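PDB 4MOZ: fructose-bisphosphate aldolase from Slackia heliotrinireducens, which belongs to the DeoC/LacD family of aldolases and folds as a closed, eight-stranded parallel beta/alpha barrel of the TIM type. Local coordinates for residues K249-Q254 / V282-A287; A294-D299 / G307-A312; F69-Q74 / R271-R276; E224-A229 / H256-I261. All coordinates share one frame; numbering follows the deposited sequence.

Interaction 1 (K249-Q254 / V282-A287); sequences KVFLQQ and VRLTKA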
loop_
_atom_site.group_PDB
_atom_site.type_symbol
_atom_site.label_atom_id
_atom_site.label_comp_id
_atom_site.label_asym_id
_atom_site.label_seq_id
_atom_site.Cartn_x
_atom_site.Cartn_y
_atom_site.Cartn_z
ATOM N N LYS C 249 44.220 -18.433 -10.921
ATOM C CA LYS C 249 44.268 -18.949 -12.291
ATOM C C LYS C 249 42.948 -19.605 -12.714
ATOM O O LYS C 249 42.440 -19.331 -13.802
ATOM C CB LYS C 249 45.436 -19.923 -12.482
ATOM C CG LYS C 249 45.658 -20.324 -13.936
ATOM C CD LYS C 249 46.794 -21.320 -14.104
ATOM C CE LYS C 249 46.994 -21.653 -15.575
ATOM N NZ LYS C 249 48.203 -22.490 -15.813
ATOM N N VAL C 250 42.401 -20.462 -11.854
ATOM C CA VAL C 250 41.122 -21.127 -12.114
ATOM C C VAL C 250 40.003 -20.093 -12.252
ATOM O O VAL C 250 39.170 -20.179 -13.161
ATOM C CB VAL C 250 40.774 -22.148 -11.006
ATOM C CG1 VAL C 250 39.418 -22.794 -11.263
ATOM C CG2 VAL C 250 41.860 -23.213 -10.908
ATOM N N PHE C 251 40.011 -19.112 -11.352
ATOM C CA PHE C 251 39.063 -18.008 -11.382
ATOM C C PHE C 251 39.106 -17.248 -12.712
ATOM O O PHE C 251 38.062 -16.989 -13.321
ATOM C CB PHE C 251 39.316 -17.054 -10.205
ATOM C CG PHE C 251 38.470 -15.810 -10.238
ATOM C CD1 PHE C 251 37.145 -15.837 -9.804
ATOM C CD2 PHE C 251 38.994 -14.611 -10.711
ATOM C CE1 PHE C 251 36.362 -14.692 -9.842
ATOM C CE2 PHE C 251 38.217 -13.463 -10.751
ATOM C CZ PHE C 251 36.899 -13.505 -10.316
ATOM N N LEU C 252 40.313 -16.898 -13.157
ATOM C CA LEU C 252 40.477 -16.114 -14.379
ATOM C C LEU C 252 40.128 -16.934 -15.616
ATOM O O LEU C 252 39.694 -16.381 -16.625
ATOM C CB LEU C 252 41.894 -15.528 -14.475
ATOM C CG LEU C 252 42.285 -14.470 -13.428
ATOM C CD1 LEU C 252 43.798 -14.341 -13.325
ATOM C CD2 LEU C 252 41.651 -13.114 -13.712
ATOM N N GLN C 253 40.307 -18.252 -15.515
ATOM C CA GLN C 253 39.923 -19.194 -16.568
ATOM C C GLN C 253 38.406 -19.326 -16.675
ATOM O O GLN C 253 37.867 -19.431 -17.774
ATOM C CB GLN C 253 40.569 -20.570 -16.337
ATOM C CG GLN C 253 40.333 -21.594 -17.447
ATOM C CD GLN C 253 41.041 -21.244 -18.751
ATOM O OE1 GLN C 253 42.261 -21.089 -18.789
ATOM N NE2 GLN C 253 40.274 -21.130 -19.831
ATOM N N GLN C 254 37.721 -19.327 -15.534
ATOM C CA GLN C 254 36.260 -19.341 -15.521
ATOM C C GLN C 254 35.700 -18.116 -16.237
ATOM O O GLN C 254 34.834 -18.243 -17.098
ATOM C CB GLN C 254 35.727 -19.392 -14.094
ATOM C CG GLN C 254 35.851 -20.749 -13.423
ATOM C CD GLN C 254 35.270 -20.755 -12.020
ATOM O OE1 GLN C 254 34.472 -19.885 -11.663
ATOM N NE2 GLN C 254 35.666 -21.738 -11.217
ATOM N N VAL C 282 43.787 -4.612 -5.909
ATOM C CA VAL C 282 44.021 -3.766 -7.077
ATOM C C VAL C 282 44.543 -4.598 -8.258
ATOM O O VAL C 282 44.033 -4.489 -9.377
ATOM C CB VAL C 282 44.971 -2.593 -6.734
ATOM C CG1 VAL C 282 45.533 -1.938 -7.985
ATOM C CG2 VAL C 282 44.251 -1.557 -5.887
ATOM N N ARG C 283 45.531 -5.450 -8.000
ATOM C CA ARG C 283 46.089 -6.316 -9.044
ATOM C C ARG C 283 45.065 -7.291 -9.633
ATOM O O ARG C 283 45.113 -7.585 -10.828
ATOM C CB ARG C 283 47.322 -7.081 -8.546
ATOM C CG ARG C 283 48.551 -6.207 -8.323
ATOM C CD ARG C 283 49.837 -7.022 -8.259
ATOM N NE ARG C 283 49.759 -8.135 -7.313
ATOM C CZ ARG C 283 50.088 -8.061 -6.026
ATOM N NH1 ARG C 283 50.524 -6.919 -5.505
ATOM N NH2 ARG C 283 49.981 -9.136 -5.255
ATOM N N LEU C 284 44.145 -7.783 -8.803
ATOM C CA LEU C 284 43.103 -8.687 -9.287
ATOM C C LEU C 284 42.094 -7.969 -10.184
ATOM O O LEU C 284 41.676 -8.519 -11.203
ATOM C CB LEU C 284 42.408 -9.439 -8.145
ATOM C CG LEU C 284 41.323 -10.448 -8.555
ATOM C CD1 LEU C 284 41.851 -11.527 -9.491
ATOM C CD2 LEU C 284 40.671 -11.078 -7.333
ATOM N N THR C 285 41.716 -6.744 -9.820
ATOM C CA THR C 285 40.803 -5.962 -10.661
ATOM C C THR C 285 41.444 -5.754 -12.029
ATOM O O THR C 285 40.766 -5.821 -13.058
ATOM C CB THR C 285 40.428 -4.583 -10.062
ATOM O OG1 THR C 285 41.586 -3.738 -10.003
ATOM C CG2 THR C 285 39.827 -4.721 -8.668
ATOM N N LYS C 286 42.756 -5.519 -12.021
ATOM C CA LYS C 286 43.521 -5.285 -13.239
ATOM C C LYS C 286 43.552 -6.542 -14.099
ATOM O O LYS C 286 43.386 -6.460 -15.315
ATOM C CB LYS C 286 44.934 -4.787 -12.913
ATOM C CG LYS C 286 44.965 -3.353 -12.405
ATOM C CD LYS C 286 46.372 -2.886 -12.067
ATOM C CE LYS C 286 46.365 -1.413 -11.683
ATOM N NZ LYS C 286 47.729 -0.894 -11.388
ATOM N N ALA C 287 43.729 -7.695 -13.453
ATOM C CA ALA C 287 43.691 -8.996 -14.127
ATOM C C ALA C 287 42.323 -9.269 -14.757
ATOM O O ALA C 287 42.238 -9.655 -15.930
ATOM C CB ALA C 287 44.066 -10.110 -13.160
#
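L252 and F251 reach from one helix to A287 and L284 on another, and the contact rests on these four buried, apolar side chains. Its closer half is a leucine methyl against an alanine: L252 CD2 lies 3.9 Å from A287 CB and 4.0 Å from A287 C, so the small side chain lets the methyl settle down to the helix backbone. L252 can do this because its CG stands anti to its own carbonyl carbon (chi1 -66°), which directs the branch, and with it CD2, toward A287. The other half is looser. L284 brings its CD1 obliquely toward the F251 ring, and the nearest ring atom, F251 CE2, is still 4.3 Å from L284 CD1. Since all four groups are hydrocarbon, dispersion and burial hold the pair. On the remote side of the second helix, T285 OG1 donates to V282 O over 2.6 Å, 20° from the carbonyl plane. That oxygen also receives K286 N at 3.1 Å, and T285 OG1 in turn takes a bond from V76 N. The surface-facing side of the first helix carries the exposed K249 and V250, with K249 lying on L302 and Q253 on V298. Helix 298-305 thus borders both segments, F305 touching A287, while helix 271-274 adds N272 on F251 and I273 on L284.

Interaction 2 (A294-D299 / G307-A312); sequences ADYDVD and GEEDFA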
loop_
_atom_site.group_PDB
_atom_site.type_symbol
_atom_site.label_atom_id
_atom_site.label_comp_id
_atom_site.label_asym_id
_atom_site.label_seq_id
_atom_site.Cartn_x
_atom_site.Cartn_y
_atom_site.Cartn_z
ATOM N N ALA C 294 40.222 -5.847 -22.375
ATOM C CA ALA C 294 41.364 -5.836 -23.302
ATOM C C ALA C 294 41.694 -7.186 -23.961
ATOM O O ALA C 294 42.675 -7.292 -24.698
ATOM C CB ALA C 294 42.596 -5.260 -22.612
ATOM N N ASP C 295 40.887 -8.209 -23.684
ATOM C CA ASP C 295 40.957 -9.501 -24.389
ATOM C C ASP C 295 42.163 -10.393 -24.066
ATOM O O ASP C 295 42.443 -11.346 -24.807
ATOM C CB ASP C 295 40.853 -9.292 -25.906
ATOM C CG ASP C 295 39.590 -8.556 -26.306
ATOM O OD1 ASP C 295 38.495 -9.128 -26.133
ATOM O OD2 ASP C 295 39.698 -7.402 -26.782
ATOM N N TYR C 296 42.866 -10.103 -22.972
ATOM C CA TYR C 296 44.022 -10.908 -22.557
ATOM C C TYR C 296 43.708 -12.398 -22.485
ATOM O O TYR C 296 42.590 -12.788 -22.135
ATOM C CB TYR C 296 44.523 -10.475 -21.176
ATOM C CG TYR C 296 45.448 -9.277 -21.140
ATOM C CD1 TYR C 296 45.219 -8.158 -21.944
ATOM C CD2 TYR C 296 46.529 -9.246 -20.260
ATOM C CE1 TYR C 296 46.057 -7.056 -21.893
ATOM C CE2 TYR C 296 47.370 -8.145 -20.197
ATOM C CZ TYR C 296 47.130 -7.055 -21.016
ATOM O OH TYR C 296 47.959 -5.959 -20.961
ATOM N N ASP C 297 44.708 -13.214 -22.822
ATOM C CA ASP C 297 44.723 -14.633 -22.475
ATOM C C ASP C 297 44.794 -14.764 -20.960
ATOM O O ASP C 297 45.193 -13.820 -20.270
ATOM C CB ASP C 297 45.951 -15.323 -23.083
ATOM C CG ASP C 297 45.762 -15.692 -24.547
ATOM O OD1 ASP C 297 44.612 -15.673 -25.042
ATOM O OD2 ASP C 297 46.777 -16.016 -25.205
ATOM N N VAL C 298 44.421 -15.938 -20.453
ATOM C CA VAL C 298 44.493 -16.239 -19.021
ATOM C C VAL C 298 45.917 -16.050 -18.477
ATOM O O VAL C 298 46.106 -15.435 -17.420
ATOM C CB VAL C 298 43.975 -17.668 -18.720
ATOM C CG1 VAL C 298 44.212 -18.051 -17.266
ATOM C CG2 VAL C 298 42.495 -17.777 -19.066
ATOM N N ASP C 299 46.903 -16.561 -19.217
ATOM C CA ASP C 299 48.312 -16.503 -18.816
ATOM C C ASP C 299 48.837 -15.081 -18.635
ATOM O O ASP C 299 49.531 -14.797 -17.661
ATOM C CB ASP C 299 49.201 -17.259 -19.814
ATOM C CG ASP C 299 49.098 -18.771 -19.672
ATOM O OD1 ASP C 299 48.556 -19.259 -18.654
ATOM O OD2 ASP C 299 49.566 -19.477 -20.588
ATOM N N GLY C 307 51.692 -9.391 -10.487
ATOM C CA GLY C 307 52.499 -8.173 -10.419
ATOM C C GLY C 307 53.681 -8.149 -11.367
ATOM O O GLY C 307 54.515 -7.245 -11.297
ATOM N N GLU C 308 53.744 -9.139 -12.256
ATOM C CA GLU C 308 54.806 -9.232 -13.254
ATOM C C GLU C 308 54.656 -8.162 -14.334
ATOM O O GLU C 308 55.647 -7.693 -14.890
ATOM C CB GLU C 308 54.835 -10.631 -13.877
ATOM C CG GLU C 308 55.276 -11.722 -12.909
ATOM C CD GLU C 308 54.828 -13.118 -13.319
ATOM O OE1 GLU C 308 54.607 -13.360 -14.527
ATOM O OE2 GLU C 308 54.703 -13.983 -12.423
ATOM N N GLU C 309 53.414 -7.784 -14.623
ATOM C CA GLU C 309 53.112 -6.717 -15.576
ATOM C C GLU C 309 52.059 -5.803 -14.971
ATOM O O GLU C 309 51.222 -6.253 -14.194
ATOM C CB GLU C 309 52.554 -7.291 -16.878
ATOM C CG GLU C 309 53.455 -8.277 -17.607
ATOM C CD GLU C 309 52.751 -8.981 -18.760
ATOM O OE1 GLU C 309 51.597 -8.616 -19.084
ATOM O OE2 GLU C 309 53.355 -9.906 -19.346
ATOM N N ASP C 310 52.096 -4.526 -15.333
ATOM C CA ASP C 310 51.035 -3.600 -14.952
ATOM C C ASP C 310 49.895 -3.694 -15.973
ATOM O O ASP C 310 50.049 -4.325 -17.018
ATOM C CB ASP C 310 51.583 -2.171 -14.854
ATOM C CG ASP C 310 50.683 -1.243 -14.042
ATOM O OD1 ASP C 310 49.689 -1.714 -13.449
ATOM O OD2 ASP C 310 50.972 -0.029 -13.995
ATOM N N PHE C 311 48.745 -3.101 -15.657
ATOM C CA PHE C 311 47.655 -2.971 -16.628
ATOM C C PHE C 311 46.938 -1.631 -16.504
ATOM O O PHE C 311 46.578 -1.202 -15.406
ATOM C CB PHE C 311 46.648 -4.128 -16.528
ATOM C CG PHE C 311 45.482 -3.996 -17.471
ATOM C CD1 PHE C 311 45.613 -4.329 -18.814
ATOM C CD2 PHE C 311 44.257 -3.517 -17.023
ATOM C CE1 PHE C 311 44.546 -4.193 -19.692
ATOM C CE2 PHE C 311 43.188 -3.376 -17.895
ATOM C CZ PHE C 311 43.333 -3.716 -19.233
ATOM N N ALA C 312 46.747 -0.982 -17.645
ATOM C CA ALA C 312 45.954 0.236 -17.746
ATOM C C ALA C 312 45.048 0.137 -18.972
ATOM O O ALA C 312 45.254 -0.723 -19.834
ATOM C CB ALA C 312 46.856 1.458 -17.833
HETATM O O HOH W 1 49.989 -6.309 -19.168
#
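Y296 and F311 form an offset edge-to-face (T-shaped) pair, the edge of F311 turned to the face of Y296, with centroids 5.4 Å apart and planes at 86°. Y296 carries A294 O and a water in plane at its edge; F311 has Y296 OH in plane at its own edge and A294 CB near that plane, 3.7 Å from F311 CE1. The pair links the turn before helix 298-305 to the extended tail after it, beyond the last strand of the TIM barrel. That helix finishes in a Schellman motif at G307, after which the chain runs back to Y296. F311 has CG anti to its backbone N (chi1 177°), which sends the ring to A294 and Y296, with A290 and V304 packing on both aromatics. E309 has R300 as its salt-bridge partner, and its OE1 also joins the aromatic pair through solvent: Y296 OH donates to the water over 2.7 Å, and the same water donates to E309 OE1 at 2.8 Å and to D310 O at 2.9 Å.

Interaction 3 (F69-Q74 / R271-R276); sequences FKIADQ and RNIHQR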
loop_
_atom_site.group_PDB
_atom_site.type_symbol
_atom_site.label_atom_id
_atom_site.label_comp_id
_atom_site.label_asym_id
_atom_site.label_seq_id
_atom_site.Cartn_x
_atom_site.Cartn_y
_atom_site.Cartn_z
ATOM N N PHE C 69 36.475 1.780 -1.743
ATOM C CA PHE C 69 36.629 2.950 -2.601
ATOM C C PHE C 69 38.068 3.135 -3.078
ATOM O O PHE C 69 38.298 3.622 -4.187
ATOM C CB PHE C 69 36.102 4.201 -1.900
ATOM C CG PHE C 69 34.601 4.227 -1.768
ATOM C CD1 PHE C 69 33.966 3.591 -0.697
ATOM C CD2 PHE C 69 33.817 4.879 -2.719
ATOM C CE1 PHE C 69 32.585 3.607 -0.578
ATOM C CE2 PHE C 69 32.437 4.900 -2.602
ATOM C CZ PHE C 69 31.818 4.265 -1.529
ATOM N N LYS C 70 39.027 2.732 -2.245
ATOM C CA LYS C 70 40.438 2.751 -2.618
ATOM C C LYS C 70 40.702 1.767 -3.756
ATOM O O LYS C 70 41.437 2.082 -4.690
ATOM C CB LYS C 70 41.329 2.416 -1.418
ATOM C CG LYS C 70 41.398 3.492 -0.341
ATOM C CD LYS C 70 42.361 3.054 0.755
ATOM C CE LYS C 70 42.279 3.932 1.993
ATOM N NZ LYS C 70 43.019 5.207 1.826
ATOM N N ILE C 71 40.093 0.584 -3.666
ATOM C CA ILE C 71 40.192 -0.441 -4.705
ATOM C C ILE C 71 39.604 0.059 -6.024
ATOM O O ILE C 71 40.242 -0.044 -7.071
ATOM C CB ILE C 71 39.501 -1.756 -4.286
ATOM C CG1 ILE C 71 40.231 -2.389 -3.098
ATOM C CG2 ILE C 71 39.475 -2.739 -5.448
ATOM C CD1 ILE C 71 39.441 -3.470 -2.387
ATOM N N ALA C 72 38.397 0.611 -5.965
ATOM C CA ALA C 72 37.727 1.139 -7.147
ATOM C C ALA C 72 38.537 2.249 -7.813
ATOM O O ALA C 72 38.527 2.383 -9.039
ATOM C CB ALA C 72 36.342 1.647 -6.781
ATOM N N ASP C 73 39.244 3.029 -7.000
ATOM C CA ASP C 73 39.994 4.190 -7.477
ATOM C C ASP C 73 41.377 3.815 -8.023
ATOM O O ASP C 73 41.811 4.352 -9.042
ATOM C CB ASP C 73 40.115 5.220 -6.351
ATOM C CG ASP C 73 40.884 6.462 -6.761
ATOM O OD1 ASP C 73 40.483 7.138 -7.732
ATOM O OD2 ASP C 73 41.887 6.770 -6.092
ATOM N N GLN C 74 42.058 2.891 -7.347
ATOM C CA GLN C 74 43.426 2.519 -7.714
ATOM C C GLN C 74 43.475 1.349 -8.686
ATOM O O GLN C 74 44.430 1.213 -9.446
ATOM C CB GLN C 74 44.257 2.206 -6.471
ATOM C CG GLN C 74 44.611 3.437 -5.658
ATOM C CD GLN C 74 45.049 3.100 -4.249
ATOM O OE1 GLN C 74 44.509 3.634 -3.282
ATOM N NE2 GLN C 74 46.024 2.205 -4.125
ATOM N N ARG C 271 33.548 -10.142 -3.165
ATOM C CA ARG C 271 34.446 -10.502 -2.066
ATOM C C ARG C 271 35.792 -11.071 -2.499
ATOM O O ARG C 271 36.787 -10.904 -1.793
ATOM C CB ARG C 271 33.752 -11.421 -1.053
ATOM C CG ARG C 271 33.346 -12.778 -1.591
ATOM C CD ARG C 271 32.289 -13.394 -0.699
ATOM N NE ARG C 271 31.593 -14.487 -1.369
ATOM C CZ ARG C 271 30.486 -15.068 -0.914
ATOM N NH1 ARG C 271 29.931 -16.056 -1.605
ATOM N NH2 ARG C 271 29.928 -14.666 0.224
ATOM N N ASN C 272 35.833 -11.721 -3.660
ATOM C CA ASN C 272 37.092 -12.241 -4.180
ATOM C C ASN C 272 38.125 -11.127 -4.355
ATOM O O ASN C 272 39.324 -11.352 -4.199
ATOM C CB ASN C 272 36.885 -12.999 -5.490
ATOM C CG ASN C 272 37.994 -14.006 -5.763
ATOM O OD1 ASN C 272 38.802 -14.319 -4.884
ATOM N ND2 ASN C 272 38.036 -14.522 -6.982
ATOM N N ILE C 273 37.647 -9.925 -4.661
ATOM C CA ILE C 273 38.514 -8.757 -4.723
ATOM C C ILE C 273 38.777 -8.176 -3.328
ATOM O O ILE C 273 39.927 -8.141 -2.873
ATOM C CB ILE C 273 37.937 -7.658 -5.643
ATOM C CG1 ILE C 273 37.920 -8.128 -7.102
ATOM C CG2 ILE C 273 38.742 -6.376 -5.502
ATOM C CD1 ILE C 273 37.044 -7.284 -8.015
ATOM N N HIS C 274 37.715 -7.739 -2.647
ATOM C CA HIS C 274 37.883 -6.912 -1.453
ATOM C C HIS C 274 38.389 -7.605 -0.215
ATOM O O HIS C 274 38.900 -6.940 0.677
ATOM C CB HIS C 274 36.651 -6.044 -1.162
ATOM C CG HIS C 274 35.397 -6.824 -0.822
ATOM N ND1 HIS C 274 35.274 -7.556 0.307
ATOM C CD2 HIS C 274 34.177 -6.928 -1.493
ATOM C CE1 HIS C 274 34.052 -8.116 0.344
ATOM N NE2 HIS C 274 33.381 -7.731 -0.759
ATOM N N GLN C 275 38.293 -8.934 -0.155
ATOM C CA GLN C 275 38.864 -9.691 0.978
ATOM C C GLN C 275 40.401 -9.744 0.980
ATOM O O GLN C 275 41.014 -10.162 1.968
ATOM C CB GLN C 275 38.277 -11.099 1.057
ATOM C CG GLN C 275 36.814 -11.109 1.470
ATOM C CD GLN C 275 36.203 -12.495 1.513
ATOM O OE1 GLN C 275 36.810 -13.475 1.084
ATOM N NE2 GLN C 275 34.987 -12.579 2.033
ATOM N N ARG C 276 41.013 -9.312 -0.119
ATOM C CA ARG C 276 42.466 -9.269 -0.247
ATOM C C ARG C 276 43.003 -7.919 0.215
ATOM O O ARG C 276 42.249 -6.949 0.318
ATOM C CB ARG C 276 42.876 -9.522 -1.702
ATOM C CG ARG C 276 42.503 -10.899 -2.219
ATOM C CD ARG C 276 42.651 -10.978 -3.729
ATOM N NE ARG C 276 41.954 -12.140 -4.271
ATOM C CZ ARG C 276 42.502 -13.338 -4.467
ATOM N NH1 ARG C 276 41.767 -14.321 -4.963
ATOM N NH2 ARG C 276 43.777 -13.558 -4.174
#
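I71 packs against helix 271-274 with both methyls, CG2 on I273 and CD1 on H274. Along that segment, R271 comes first: its CA sits 3.2 Å above one face of the H274 imidazole, offset toward the rim, and its guanidinium turns to D52. N272 follows with two acceptors for R276, which grips it side-on. R276 NE reaches N272 O at 2.7 Å, in the guanidinium plane, while R276 NH1 bonds N272 OD1 at 3.0 Å from above the amide carbonyl plane. I273 then supplies the apolar partner, its CG2 at 3.7 Å from I71 CG2. H274 offers only its root, with CA at 3.9 Å and CB at 4.0 Å from I71 CD1. With CG set between backbone N and carbonyl carbon (chi1 64°), its ring leads away to D62, its main polar partner, and stacks on F53. The segments thus meet by dispersion alone, over F40, R276 pairing also with E280, while H67 NE2 on helix 66-74 adds weak hydrogen bonds to H274 O and R276 O.

Interaction 4 (E224-A229 / H256-I261); sequences ENLAVA and HDQIYI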
loop_
_atom_site.group_PDB
_atom_site.type_symbol
_atom_site.label_atom_id
_atom_site.label_comp_id
_atom_site.label_asym_id
_atom_site.label_seq_id
_atom_site.Cartn_x
_atom_site.Cartn_y
_atom_site.Cartn_z
ATOM N N GLU C 224 29.333 -23.898 -21.313
ATOM C CA GLU C 224 28.505 -24.303 -22.447
ATOM C C GLU C 224 27.015 -24.135 -22.139
ATOM O O GLU C 224 26.248 -23.696 -22.997
ATOM C CB GLU C 224 28.822 -25.739 -22.868
ATOM C CG GLU C 224 30.132 -25.867 -23.631
ATOM C CD GLU C 224 30.521 -27.306 -23.918
ATOM O OE1 GLU C 224 29.973 -28.228 -23.271
ATOM O OE2 GLU C 224 31.388 -27.511 -24.796
ATOM N N ASN C 225 26.628 -24.477 -20.909
ATOM C CA ASN C 225 25.267 -24.255 -20.416
ATOM C C ASN C 225 24.893 -22.772 -20.352
ATOM O O ASN C 225 23.759 -22.398 -20.655
ATOM C CB ASN C 225 25.075 -24.922 -19.049
ATOM C CG ASN C 225 24.732 -26.401 -19.159
ATOM O OD1 ASN C 225 24.015 -26.816 -20.068
ATOM N ND2 ASN C 225 25.230 -27.200 -18.219
ATOM N N LEU C 226 25.861 -21.937 -19.972
ATOM C CA LEU C 226 25.679 -20.486 -19.910
ATOM C C LEU C 226 25.377 -19.850 -21.271
ATOM O O LEU C 226 24.688 -18.829 -21.339
ATOM C CB LEU C 226 26.908 -19.815 -19.281
ATOM C CG LEU C 226 26.822 -18.318 -18.955
ATOM C CD1 LEU C 226 25.754 -18.033 -17.906
ATOM C CD2 LEU C 226 28.171 -17.777 -18.502
ATOM N N ALA C 227 25.897 -20.446 -22.345
ATOM C CA ALA C 227 25.629 -19.969 -23.709
ATOM C C ALA C 227 24.132 -19.884 -24.017
ATOM O O ALA C 227 23.687 -18.955 -24.693
ATOM C CB ALA C 227 26.339 -20.837 -24.737
ATOM N N VAL C 228 23.366 -20.849 -23.511
ATOM C CA VAL C 228 21.913 -20.865 -23.678
ATOM C C VAL C 228 21.265 -19.650 -22.990
ATOM O O VAL C 228 20.337 -19.038 -23.530
ATOM C CB VAL C 228 21.312 -22.192 -23.152
ATOM C CG1 VAL C 228 19.791 -22.171 -23.201
ATOM C CG2 VAL C 228 21.851 -23.364 -23.959
ATOM N N ALA C 229 21.776 -19.301 -21.812
ATOM C CA ALA C 229 21.283 -18.151 -21.062
ATOM C C ALA C 229 21.631 -16.830 -21.747
ATOM O O ALA C 229 20.802 -15.919 -21.800
ATOM C CB ALA C 229 21.817 -18.175 -19.638
ATOM N N HIS C 256 37.149 -16.190 -18.414
ATOM C CA HIS C 256 37.508 -16.267 -19.819
ATOM C C HIS C 256 36.565 -17.185 -20.560
ATOM O O HIS C 256 36.039 -16.821 -21.619
ATOM C CB HIS C 256 38.961 -16.723 -19.966
ATOM C CG HIS C 256 39.545 -16.470 -21.336
ATOM N ND1 HIS C 256 39.421 -17.348 -22.349
ATOM C CD2 HIS C 256 40.265 -15.387 -21.840
ATOM C CE1 HIS C 256 40.032 -16.859 -23.446
ATOM N NE2 HIS C 256 40.546 -15.656 -23.134
ATOM N N ASP C 257 36.328 -18.370 -20.000
ATOM C CA ASP C 257 35.377 -19.328 -20.567
ATOM C C ASP C 257 33.967 -18.757 -20.676
ATOM O O ASP C 257 33.289 -18.967 -21.679
ATOM C CB ASP C 257 35.353 -20.623 -19.751
ATOM C CG ASP C 257 36.639 -21.423 -19.878
ATOM O OD1 ASP C 257 37.472 -21.110 -20.759
ATOM O OD2 ASP C 257 36.822 -22.373 -19.093
ATOM N N GLN C 258 33.536 -18.034 -19.644
ATOM C CA GLN C 258 32.200 -17.445 -19.618
ATOM C C GLN C 258 31.987 -16.467 -20.769
ATOM O O GLN C 258 30.911 -16.431 -21.364
ATOM C CB GLN C 258 31.929 -16.762 -18.274
ATOM C CG GLN C 258 31.658 -17.737 -17.134
ATOM C CD GLN C 258 31.762 -17.107 -15.755
ATOM O OE1 GLN C 258 32.002 -15.901 -15.615
ATOM N NE2 GLN C 258 31.585 -17.925 -14.722
ATOM N N ILE C 259 33.017 -15.684 -21.087
ATOM C CA ILE C 259 32.936 -14.725 -22.180
ATOM C C ILE C 259 32.957 -15.433 -23.536
ATOM O O ILE C 259 32.031 -15.281 -24.332
ATOM C CB ILE C 259 34.062 -13.669 -22.118
ATOM C CG1 ILE C 259 33.933 -12.818 -20.848
ATOM C CG2 ILE C 259 34.033 -12.783 -23.362
ATOM C CD1 ILE C 259 35.142 -11.958 -20.538
ATOM N N TYR C 260 34.001 -16.218 -23.784
ATOM C CA TYR C 260 34.264 -16.727 -25.129
ATOM C C TYR C 260 33.519 -18.018 -25.457
ATOM O O TYR C 260 33.239 -18.282 -26.622
ATOM C CB TYR C 260 35.777 -16.817 -25.398
ATOM C CG TYR C 260 36.459 -15.460 -25.290
ATOM C CD1 TYR C 260 36.348 -14.515 -26.315
ATOM C CD2 TYR C 260 37.182 -15.107 -24.146
ATOM C CE1 TYR C 260 36.951 -13.267 -26.212
ATOM C CE2 TYR C 260 37.789 -13.861 -24.033
ATOM C CZ TYR C 260 37.673 -12.945 -25.065
ATOM O OH TYR C 260 38.273 -11.708 -24.956
ATOM N N ILE C 261 33.176 -18.800 -24.438
ATOM C CA ILE C 261 32.357 -19.996 -24.636
ATOM C C ILE C 261 30.903 -19.729 -24.230
ATOM O O ILE C 261 29.970 -20.096 -24.953
ATOM C CB ILE C 261 32.928 -21.226 -23.887
ATOM C CG1 ILE C 261 34.354 -21.531 -24.373
ATOM C CG2 ILE C 261 32.020 -22.440 -24.067
ATOM C CD1 ILE C 261 35.136 -22.485 -23.492
#
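The backbone N of I261 donates to D257 O over 2.8 Å, tying I261 to the last turn of its own helix; its side chain and carbonyl then meet E224 and A227. I261 CG2 lies 3.9 Å from E224 CG and 4.1 Å from E224 N, so the branch methyl fits beside the start of the glutamate chain and reaches its backbone. This is also where the CA atoms of the two segments come nearest, those of E224 and I261 being 6.2 Å apart. Beyond CG the glutamate chain is extended, and its OE1 takes a bond from T221 N. A227 touches the same residue differently: its CB rests 3.7 Å from I261 O, a methyl against a carbonyl oxygen. Deeper in the contact, L226 has CG anti to its backbone N (chi1 -172°), which carries CD2 to the aliphatic part of Q258, 3.7 Å from Q258 CG and 3.9 Å from Q258 CB. The amide of Q258 takes no part in that touch; its NE2 donates to A241 O, which satisfies the nitrogen while the methylenes serve as hydrocarbon. On the outer side, V228 packs on N50 of the second subunit. L226 and Q258 both also lie on C240 of strand 237-240: the two helices sit side by side over the strand between them in sequence, as in successive beta/alpha units of a TIM barrel.

How the interactions relate
All four contacts lie in the helical and loop layer around the barrel, their centres 14 to 21 Å from the chain centre. Interactions 1 and 2 are the nearest pair, with centres about 9 Å apart, and a salt bridge joins them: K286 NZ to D310 OD1, 3.0 Å. Interaction 1 also meets interaction 3, whose centre is about 13 Å away, through L284 CD2 at 3.4 Å from N272 O. Interactions 1 and 4 share helix 248-260. Y260 OH, 2.8 Å from D295 OD1, ties interaction 4 to interaction 2. Interactions 3 and 4 stand farthest apart, about 26 Å between centres, and do not touch.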